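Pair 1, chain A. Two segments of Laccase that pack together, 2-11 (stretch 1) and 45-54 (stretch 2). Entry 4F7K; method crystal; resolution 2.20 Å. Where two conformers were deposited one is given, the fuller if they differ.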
# COMPACT_ATOMS: atom_id res chain seq x y z
N ALA A 2 7.37 -16.80 14.78
CA ALA A 2 6.27 -17.68 15.26
C ALA A 2 6.16 -17.73 16.80
O ALA A 2 6.43 -18.78 17.41
CB ALA A 2 6.42 -19.12 14.68
N PRO A 3 5.75 -16.61 17.42
CA PRO A 3 5.40 -15.34 16.80
C PRO A 3 6.60 -14.41 16.61
O PRO A 3 7.44 -14.29 17.52
CB PRO A 3 4.41 -14.71 17.79
CG PRO A 3 4.49 -15.53 19.06
CD PRO A 3 5.53 -16.59 18.88
N VAL A 4 6.69 -13.78 15.45
CA VAL A 4 7.69 -12.72 15.24
C VAL A 4 7.29 -11.51 16.09
O VAL A 4 6.13 -11.07 16.04
CB VAL A 4 7.80 -12.31 13.76
CG1 VAL A 4 6.45 -11.86 13.22
CG2 VAL A 4 8.84 -11.19 13.57
N GLU A 5 8.24 -10.98 16.87
CA GLU A 5 8.00 -9.72 17.57
C GLU A 5 8.09 -8.53 16.62
O GLU A 5 9.02 -8.43 15.82
CB GLU A 5 8.88 -9.54 18.79
CG GLU A 5 8.25 -10.09 20.07
CD GLU A 5 8.90 -9.54 21.36
OE1 GLU A 5 9.71 -8.57 21.29
OE2 GLU A 5 8.59 -10.08 22.45
N LEU A 6 7.09 -7.66 16.70
CA LEU A 6 7.04 -6.46 15.89
C LEU A 6 6.97 -5.27 16.85
O LEU A 6 5.91 -4.98 17.43
CB LEU A 6 5.82 -6.48 14.98
CG LEU A 6 5.65 -5.33 14.00
CD1 LEU A 6 6.80 -5.24 12.96
CD2 LEU A 6 4.31 -5.46 13.31
N VAL A 7 8.12 -4.63 17.06
CA VAL A 7 8.21 -3.62 18.11
C VAL A 7 8.16 -2.24 17.50
O VAL A 7 9.08 -1.87 16.79
CB VAL A 7 9.49 -3.77 18.97
CG1 VAL A 7 9.36 -2.90 20.23
CG2 VAL A 7 9.74 -5.27 19.38
N ALA A 8 7.08 -1.51 17.76
CA ALA A 8 7.00 -0.10 17.38
C ALA A 8 7.90 0.69 18.36
O ALA A 8 7.70 0.62 19.58
CB ALA A 8 5.53 0.39 17.39
N GLN A 9 8.94 1.36 17.85
CA GLN A 9 9.90 2.06 18.73
C GLN A 9 10.60 3.25 18.06
O GLN A 9 10.57 3.37 16.85
CB GLN A 9 10.98 1.09 19.24
CG GLN A 9 11.64 0.32 18.06
CD GLN A 9 12.52 -0.79 18.49
OE1 GLN A 9 12.68 -1.07 19.70
NE2 GLN A 9 13.13 -1.43 17.52
N PRO A 10 11.28 4.11 18.87
CA PRO A 10 12.10 5.14 18.22
C PRO A 10 13.24 4.48 17.43
O PRO A 10 13.83 3.52 17.89
CB PRO A 10 12.68 5.95 19.38
CG PRO A 10 11.68 5.67 20.57
CD PRO A 10 11.25 4.22 20.34
N VAL A 11 13.57 5.03 16.28
CA VAL A 11 14.59 4.46 15.44
C VAL A 11 15.20 5.63 14.69
O VAL A 11 14.74 6.77 14.83
CB VAL A 11 13.92 3.54 14.39
CG1 VAL A 11 13.10 2.42 15.12
CG2 VAL A 11 13.04 4.41 13.41
N PHE A 45 0.13 -15.96 9.68
CA PHE A 45 1.02 -14.94 10.25
C PHE A 45 0.70 -14.88 11.73
O PHE A 45 -0.44 -14.63 12.12
CB PHE A 45 0.68 -13.55 9.70
CG PHE A 45 1.27 -13.25 8.36
CD1 PHE A 45 2.54 -12.67 8.26
CD2 PHE A 45 0.53 -13.50 7.19
CE1 PHE A 45 3.07 -12.35 6.99
CE2 PHE A 45 1.06 -13.19 5.92
CZ PHE A 45 2.33 -12.62 5.83
N ASP A 46 1.71 -15.11 12.56
CA ASP A 46 1.58 -14.97 13.99
C ASP A 46 2.54 -13.85 14.43
O ASP A 46 3.76 -14.04 14.39
CB ASP A 46 1.90 -16.31 14.67
CG ASP A 46 0.85 -17.40 14.37
OD1 ASP A 46 -0.35 -17.16 14.63
OD2 ASP A 46 1.21 -18.50 13.90
N ILE A 47 1.99 -12.70 14.83
CA ILE A 47 2.77 -11.48 15.08
C ILE A 47 2.53 -10.96 16.50
O ILE A 47 1.38 -10.71 16.89
CB ILE A 47 2.40 -10.42 14.01
CG1 ILE A 47 2.89 -10.91 12.65
CG2 ILE A 47 3.00 -9.02 14.33
CD1 ILE A 47 2.03 -10.45 11.41
N ARG A 48 3.59 -10.85 17.30
CA ARG A 48 3.47 -10.23 18.62
C ARG A 48 3.87 -8.73 18.52
O ARG A 48 5.05 -8.40 18.50
CB ARG A 48 4.26 -11.01 19.69
CG ARG A 48 4.05 -10.51 21.14
CD ARG A 48 4.91 -11.29 22.17
NE ARG A 48 5.28 -10.47 23.34
CZ ARG A 48 5.74 -10.94 24.52
NH1 ARG A 48 5.88 -12.25 24.75
NH2 ARG A 48 6.06 -10.08 25.49
N PHE A 49 2.85 -7.87 18.44
CA PHE A 49 3.02 -6.42 18.46
C PHE A 49 3.36 -5.90 19.86
O PHE A 49 2.64 -6.20 20.82
CB PHE A 49 1.77 -5.71 17.95
CG PHE A 49 1.85 -4.20 18.00
CD1 PHE A 49 2.88 -3.50 17.34
CD2 PHE A 49 0.90 -3.47 18.67
CE1 PHE A 49 2.94 -2.08 17.36
CE2 PHE A 49 0.93 -2.06 18.71
CZ PHE A 49 1.97 -1.36 18.07
N GLN A 50 4.42 -5.11 19.94
CA GLN A 50 4.88 -4.51 21.19
C GLN A 50 4.97 -2.98 21.05
O GLN A 50 5.69 -2.49 20.20
CB GLN A 50 6.27 -5.03 21.55
CG GLN A 50 6.36 -6.51 21.76
CD GLN A 50 6.39 -6.85 23.21
OE1 GLN A 50 5.95 -6.05 24.07
NE2 GLN A 50 6.93 -8.02 23.53
N ASN A 51 4.26 -2.26 21.91
CA ASN A 51 4.19 -0.79 21.84
C ASN A 51 5.28 -0.11 22.68
O ASN A 51 5.15 0.01 23.91
CB ASN A 51 2.79 -0.36 22.27
CG ASN A 51 2.57 1.14 22.15
OD1 ASN A 51 3.51 1.93 22.05
ND2 ASN A 51 1.30 1.54 22.21
N GLN A 52 6.37 0.32 22.03
CA GLN A 52 7.41 1.12 22.72
C GLN A 52 7.45 2.57 22.22
O GLN A 52 8.53 3.16 22.09
CB GLN A 52 8.82 0.50 22.58
CG GLN A 52 8.93 -0.93 23.09
CD GLN A 52 10.37 -1.46 23.09
OE1 GLN A 52 11.27 -0.89 22.44
NE2 GLN A 52 10.59 -2.54 23.82
N ILE A 53 6.30 3.15 21.92
CA ILE A 53 6.31 4.50 21.35
C ILE A 53 5.70 5.55 22.26
O ILE A 53 5.65 6.74 21.89
CB ILE A 53 5.64 4.58 19.94
CG1 ILE A 53 4.13 4.37 20.03
CG2 ILE A 53 6.35 3.64 18.95
CD1 ILE A 53 3.38 4.59 18.73
N GLY A 54 5.25 5.14 23.45
CA GLY A 54 4.83 6.08 24.47
C GLY A 54 3.39 6.54 24.33
O GLY A 54 2.92 7.34 25.13

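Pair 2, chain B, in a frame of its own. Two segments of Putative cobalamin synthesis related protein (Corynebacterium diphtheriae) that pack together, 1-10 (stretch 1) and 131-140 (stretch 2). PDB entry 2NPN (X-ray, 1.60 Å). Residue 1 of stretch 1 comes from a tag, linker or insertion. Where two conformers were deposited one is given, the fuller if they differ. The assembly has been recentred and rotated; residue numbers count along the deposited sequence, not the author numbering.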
# COMPACT_ATOMS: atom_id res chain seq x y z
N ALA B 1 23.21 20.71 9.69
CA ALA B 1 21.99 21.51 9.33
C ALA B 1 20.73 20.72 9.72
O ALA B 1 20.30 20.76 10.87
CB ALA B 1 21.98 21.85 7.84
N MSE B 2 20.13 20.00 8.78
CA MSE B 2 19.03 19.09 9.10
C MSE B 2 19.16 17.79 8.31
O MSE B 2 19.74 17.79 7.23
CB MSE B 2 17.68 19.72 8.78
CG MSE B 2 17.34 19.79 7.30
SE MSE B 2 15.72 20.83 6.97
CE MSE B 2 16.34 22.51 7.77
N ARG B 3 18.57 16.73 8.83
CA ARG B 3 18.54 15.50 8.10
C ARG B 3 17.45 15.55 7.02
O ARG B 3 16.56 16.40 7.07
CB ARG B 3 18.27 14.34 9.06
CG ARG B 3 19.37 14.15 10.11
CD ARG B 3 18.96 13.07 11.09
NE ARG B 3 20.11 12.60 11.86
CZ ARG B 3 20.62 13.21 12.94
NH1 ARG B 3 20.07 14.33 13.42
NH2 ARG B 3 21.69 12.72 13.55
N THR B 4 17.57 14.68 6.02
CA THR B 4 16.52 14.42 5.02
C THR B 4 15.85 13.10 5.34
O THR B 4 16.54 12.12 5.56
CB THR B 4 17.12 14.34 3.62
OG1 THR B 4 17.68 15.63 3.30
CG2 THR B 4 16.05 13.97 2.58
N ILE B 5 14.51 13.10 5.40
CA ILE B 5 13.74 11.88 5.53
C ILE B 5 13.02 11.64 4.20
O ILE B 5 12.12 12.39 3.83
CB ILE B 5 12.70 11.95 6.69
CG1 ILE B 5 13.37 12.11 8.06
CG2 ILE B 5 11.83 10.70 6.67
CD1 ILE B 5 12.42 12.38 9.21
N TYR B 6 13.46 10.62 3.46
CA TYR B 6 12.80 10.24 2.23
C TYR B 6 11.69 9.28 2.63
O TYR B 6 11.92 8.34 3.36
CB TYR B 6 13.73 9.51 1.27
CG TYR B 6 14.80 10.32 0.68
CD1 TYR B 6 14.52 11.21 -0.33
CD2 TYR B 6 16.13 10.15 1.07
CE1 TYR B 6 15.49 11.95 -0.93
CE2 TYR B 6 17.15 10.90 0.47
CZ TYR B 6 16.80 11.80 -0.54
OH TYR B 6 17.78 12.55 -1.14
N VAL B 7 10.49 9.51 2.10
CA VAL B 7 9.39 8.57 2.30
C VAL B 7 9.12 7.99 0.92
O VAL B 7 8.63 8.69 0.04
CB VAL B 7 8.15 9.27 2.89
CG1 VAL B 7 7.02 8.25 3.08
CG2 VAL B 7 8.53 9.97 4.21
N ILE B 8 9.52 6.74 0.75
CA ILE B 8 9.69 6.20 -0.60
C ILE B 8 8.63 5.12 -0.89
O ILE B 8 8.63 4.04 -0.28
CB ILE B 8 11.11 5.59 -0.84
CG1 ILE B 8 12.20 6.58 -0.42
CG2 ILE B 8 11.23 5.10 -2.29
CD1 ILE B 8 13.59 6.16 -0.77
N GLY B 9 7.80 5.36 -1.89
CA GLY B 9 6.91 4.33 -2.36
C GLY B 9 7.71 3.30 -3.14
O GLY B 9 8.50 3.66 -4.01
N ILE B 10 7.55 2.04 -2.78
CA ILE B 10 8.31 0.98 -3.42
C ILE B 10 7.45 0.09 -4.32
O ILE B 10 7.91 -0.96 -4.76
CB ILE B 10 9.14 0.13 -2.41
CG1 ILE B 10 8.25 -0.57 -1.37
CG2 ILE B 10 10.16 1.02 -1.73
CD1 ILE B 10 8.93 -1.67 -0.51
N ASP B 131 11.21 16.45 18.64
CA ASP B 131 11.93 17.63 18.17
C ASP B 131 13.02 17.24 17.16
O ASP B 131 14.18 17.66 17.27
CB ASP B 131 12.49 18.41 19.37
CG ASP B 131 12.47 19.91 19.15
OD1 ASP B 131 11.73 20.37 18.25
OD2 ASP B 131 13.17 20.63 19.89
N LEU B 132 12.63 16.42 16.18
CA LEU B 132 13.55 15.96 15.13
C LEU B 132 13.44 16.89 13.92
O LEU B 132 12.42 16.89 13.19
CB LEU B 132 13.28 14.52 14.71
CG LEU B 132 14.34 13.90 13.77
CD1 LEU B 132 15.55 13.37 14.53
CD2 LEU B 132 13.71 12.82 12.92
N HIS B 133 14.51 17.65 13.73
CA HIS B 133 14.66 18.55 12.61
C HIS B 133 14.97 17.75 11.35
O HIS B 133 16.01 17.08 11.26
CB HIS B 133 15.77 19.56 12.91
CG HIS B 133 15.51 20.39 14.13
ND1 HIS B 133 16.27 20.29 15.27
CD2 HIS B 133 14.55 21.31 14.41
CE1 HIS B 133 15.82 21.13 16.19
NE2 HIS B 133 14.77 21.76 15.69
N ALA B 134 14.08 17.83 10.38
CA ALA B 134 14.26 17.10 9.13
C ALA B 134 13.49 17.76 7.99
O ALA B 134 12.47 18.40 8.21
CB ALA B 134 13.81 15.67 9.29
N ASP B 135 14.01 17.60 6.78
CA ASP B 135 13.27 17.93 5.56
C ASP B 135 12.66 16.63 5.01
O ASP B 135 13.40 15.72 4.61
CB ASP B 135 14.23 18.56 4.54
CG ASP B 135 13.58 18.83 3.18
OD1 ASP B 135 12.34 18.97 3.09
OD2 ASP B 135 14.34 18.90 2.19
N VAL B 136 11.32 16.55 5.00
CA VAL B 136 10.62 15.35 4.52
C VAL B 136 10.40 15.44 3.02
O VAL B 136 9.84 16.42 2.56
CB VAL B 136 9.30 15.11 5.27
CG1 VAL B 136 8.60 13.86 4.72
CG2 VAL B 136 9.58 14.99 6.78
N LYS B 137 10.87 14.45 2.28
CA LYS B 137 10.71 14.39 0.84
C LYS B 137 10.00 13.07 0.45
O LYS B 137 10.49 11.97 0.72
CB LYS B 137 12.08 14.49 0.14
CG LYS B 137 12.86 15.79 0.48
CD LYS B 137 14.21 15.82 -0.19
CE LYS B 137 14.13 16.23 -1.67
NZ LYS B 137 15.45 16.75 -2.13
N VAL B 138 8.86 13.21 -0.22
CA VAL B 138 8.04 12.07 -0.55
C VAL B 138 8.33 11.71 -2.00
O VAL B 138 8.32 12.56 -2.90
CB VAL B 138 6.56 12.38 -0.35
CG1 VAL B 138 5.70 11.18 -0.75
CG2 VAL B 138 6.29 12.84 1.08
N ILE B 139 8.51 10.40 -2.20
CA ILE B 139 8.80 9.84 -3.51
C ILE B 139 7.65 8.90 -3.90
O ILE B 139 7.43 7.90 -3.23
CB ILE B 139 10.17 9.10 -3.50
CG1 ILE B 139 11.29 10.10 -3.17
CG2 ILE B 139 10.35 8.36 -4.78
CD1 ILE B 139 12.70 9.46 -3.11
N PRO B 140 6.87 9.25 -4.94
CA PRO B 140 5.74 8.42 -5.37
C PRO B 140 6.15 7.05 -5.85
O PRO B 140 7.26 6.86 -6.35
CB PRO B 140 5.12 9.19 -6.53
CG PRO B 140 5.85 10.43 -6.68
CD PRO B 140 6.98 10.49 -5.73
O HOH W 1 18.10 16.29 12.44
O HOH W 2 16.77 17.75 1.88
O HOH W 3 8.80 4.08 -6.71

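The sharpest difference lies on the face carrying Glu5(A), Arg48(A) and Gln50(A) in pair 1 and Thr4(B), Asp135(B) and Lys137(B) in pair 2. In pair 1 opposite charges meet directly: OE2 of Glu5(A) lies 3.4 Å from NE of Arg48(A), a salt bridge in which the oxygen sits over one face of the guanidinium, so charge alone attracts and no N-H points at it. In pair 2 OG1 of the matching Thr4(B) and OD2 of Asp135(B) are 4.8 Å apart, too far to bond directly, and water 2 spans the gap, donating to Thr4(B) OG1 and Asp135(B) OD2, each at 2.7 Å.

Beneath this contrast the backbones agree to 0.6 Å over 14 residues. Each pair is two parallel neighbouring strands, their directions 29° apart in pair 1 and 23° in pair 2. Hydrogen bonds alternate in direction along the ladder. In pair 1, Leu6(A) N donates to Arg48(A) O (2.8 Å) and Gln50(A) N to Leu6(A) O (2.9 Å); in pair 2, Ile5(B) N donates to Asp135(B) O (3.0 Å) and Lys137(B) N to Ile5(B) O (2.9 Å). Leu6(A) and Ile5(B) thus occupy the same place, using both peptide groups to grip the partner strand.

The opposite face is largely apolar in both, but bulk is distributed differently. In pair 1 the large Phe49(A) faces small Ala8(A), whose CB meets the ring edge at CE1, 3.6 Å away. Pair 2 puts two medium, branched residues there: Val7(B) CG2 lies 3.9 Å from Val136(B) CG1. Two residues back on each strand the bulk changes on one side only: Ile47(A) offers CG2 to Leu6(A) CB at 3.9 Å, whereas its counterpart Ala134(B) is small, and Ile5(B) reaches it with CD1, 3.6 Å from Ala134(B) CB. That same CD1 also touches Leu132(B) CD2 at 4.0 Å. Beta-branched valine and isoleucine suit these extended backbones well.

Val4(A) and Arg3(B) match in backbone but not in character: Val4(A) CG1 packs on Ile47(A) CG1 at 3.7 Å, while Arg3(B) NH1 donates to water 1 (2.9 Å), which donates to His133(B) O at 2.5 Å.

At the far end, Gln52(A) and Ile139(B) coincide. Gln52(A) N donates to Ala8(A) O at 2.8 Å, as Ile139(B) N does to Val7(B) O, also at 2.8 Å. The side chains differ: Gln52(A), exposed, is polar, whereas buried Ile139(B) sends CD1 to Tyr6(B) CD1 at 3.8 Å, an apolar contact suited to its enclosed setting.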